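Local coordinates for dihydrodipicolinate synthase (Oceanobacillus iheyensis HTE831, PDB 3D0C), which probably catalyses the formation of 4-hydroxy-tetrahydrodipicolinate, a step of lysine biosynthesis, as a TIM-barrel lyase of the DapA family, at residues Ile166-Ala169 with Arg175-Gln178. The protein carries 1 engineered substitution. Sequence-based numbering, arbitrary orientation.
Sequences IKYA and RVTQ
Y168 reaches from the end of strand 163-168 to the first turn of helix 173-182, where its ring lies against V176 and its hydroxyl arrives beside R175. The apolar part is light: CD2 of Y168 stands 4.1 Å from CG2 of V176, and CE2 of Y168 is equally near V176 CB. The CG2 methyl approaches the ring obliquely. With CG anti to the backbone N (chi1 -157°), the tyrosine side chain extends outward from the strand to the helix, bridging backbones whose nearest CA atoms, those of Y168 and V176, are 7.5 Å apart.

The polar part gathers at the far end of the ring. Y168 OH comes to 3.3 Å from R175 NE and 3.5 Å from R175 CB, and the two side chains cross nearly at right angles, ring and guanidinium planes 69° apart. D151 links them: one carboxylate oxygen is hydrogen-bonded to Y168 OH, the other forms a salt bridge with R175 NE. A bend at chi3 (64°) brings NE alongside the hydroxyl, and NH1 and NH2 are bonded to the carbonyl oxygens of A147 and L149, so all three guanidinium nitrogens have a partner, which holds the group in place. A phenylalanine in place of Y168 would probably keep the packing on V176 but leave D151 without its hydroxyl partner.

On the strand, K167 leaves on the opposite side, into the barrel, where its side chain touches Y143; the two are the predicted Schiff-base lysine and proton donor/acceptor. The Y168 side chain lies in the layer between the barrel strand that carries it and helix 173-182, within the beta-alpha-beta unit completed by strand 190-193, with I154 of helix 152-157 and F203 of helix 196-206 also touching it.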
# COMPACT_ATOMS: atom_id res chain seq x y z
N ILE A 166 -8.99 -17.24 -6.10
CA ILE A 166 -8.76 -16.32 -4.99
C ILE A 166 -7.53 -16.81 -4.24
O ILE A 166 -7.49 -17.95 -3.77
CB ILE A 166 -9.91 -16.31 -3.95
CG1 ILE A 166 -11.24 -15.93 -4.60
CG2 ILE A 166 -9.58 -15.30 -2.85
CD1 ILE A 166 -11.29 -14.51 -5.12
N LYS A 167 -6.50 -15.96 -4.16
CA LYS A 167 -5.32 -16.31 -3.38
C LYS A 167 -5.68 -15.74 -2.02
O LYS A 167 -5.43 -14.57 -1.73
CB LYS A 167 -4.06 -15.64 -3.94
CG LYS A 167 -3.44 -16.38 -5.10
CD LYS A 167 -2.16 -15.70 -5.56
CE LYS A 167 -1.44 -16.53 -6.60
NZ LYS A 167 -2.28 -16.72 -7.82
N TYR A 168 -6.30 -16.57 -1.19
CA TYR A 168 -6.75 -16.16 0.14
C TYR A 168 -5.55 -16.04 1.07
O TYR A 168 -4.89 -17.03 1.37
CB TYR A 168 -7.75 -17.16 0.71
CG TYR A 168 -8.66 -16.57 1.77
CD1 TYR A 168 -9.78 -15.81 1.41
CD2 TYR A 168 -8.39 -16.73 3.13
CE1 TYR A 168 -10.60 -15.23 2.37
CE2 TYR A 168 -9.20 -16.15 4.10
CZ TYR A 168 -10.31 -15.40 3.71
OH TYR A 168 -11.11 -14.81 4.66
N ALA A 169 -5.28 -14.82 1.54
CA ALA A 169 -4.14 -14.59 2.40
C ALA A 169 -4.44 -14.08 3.80
O ALA A 169 -3.61 -13.40 4.39
CB ALA A 169 -3.15 -13.64 1.69
N ARG A 175 -12.51 -18.31 8.93
CA ARG A 175 -12.96 -17.57 7.75
C ARG A 175 -12.69 -18.29 6.45
O ARG A 175 -13.53 -18.29 5.55
CB ARG A 175 -12.30 -16.18 7.69
CG ARG A 175 -12.91 -15.16 8.62
CD ARG A 175 -12.30 -13.78 8.47
NE ARG A 175 -12.54 -13.18 7.16
CZ ARG A 175 -12.33 -11.90 6.87
NH1 ARG A 175 -11.88 -11.08 7.82
NH2 ARG A 175 -12.56 -11.43 5.66
N VAL A 176 -11.51 -18.90 6.32
CA VAL A 176 -11.19 -19.58 5.08
C VAL A 176 -12.13 -20.75 4.86
O VAL A 176 -12.56 -21.00 3.73
CB VAL A 176 -9.72 -20.09 5.04
CG1 VAL A 176 -9.48 -21.15 6.09
CG2 VAL A 176 -9.43 -20.63 3.65
N THR A 177 -12.48 -21.45 5.93
CA THR A 177 -13.39 -22.58 5.82
C THR A 177 -14.79 -22.08 5.44
O THR A 177 -15.44 -22.66 4.57
CB THR A 177 -13.47 -23.35 7.16
OG1 THR A 177 -12.16 -23.80 7.52
CG2 THR A 177 -14.40 -24.56 7.03
N GLN A 178 -15.24 -21.01 6.08
CA GLN A 178 -16.55 -20.46 5.78
C GLN A 178 -16.71 -20.00 4.32
O GLN A 178 -17.63 -20.45 3.62
CB GLN A 178 -16.85 -19.28 6.69
CG GLN A 178 -17.04 -19.64 8.15
CD GLN A 178 -16.90 -18.43 9.05
OE1 GLN A 178 -17.14 -17.30 8.62
NE2 GLN A 178 -16.53 -18.66 10.31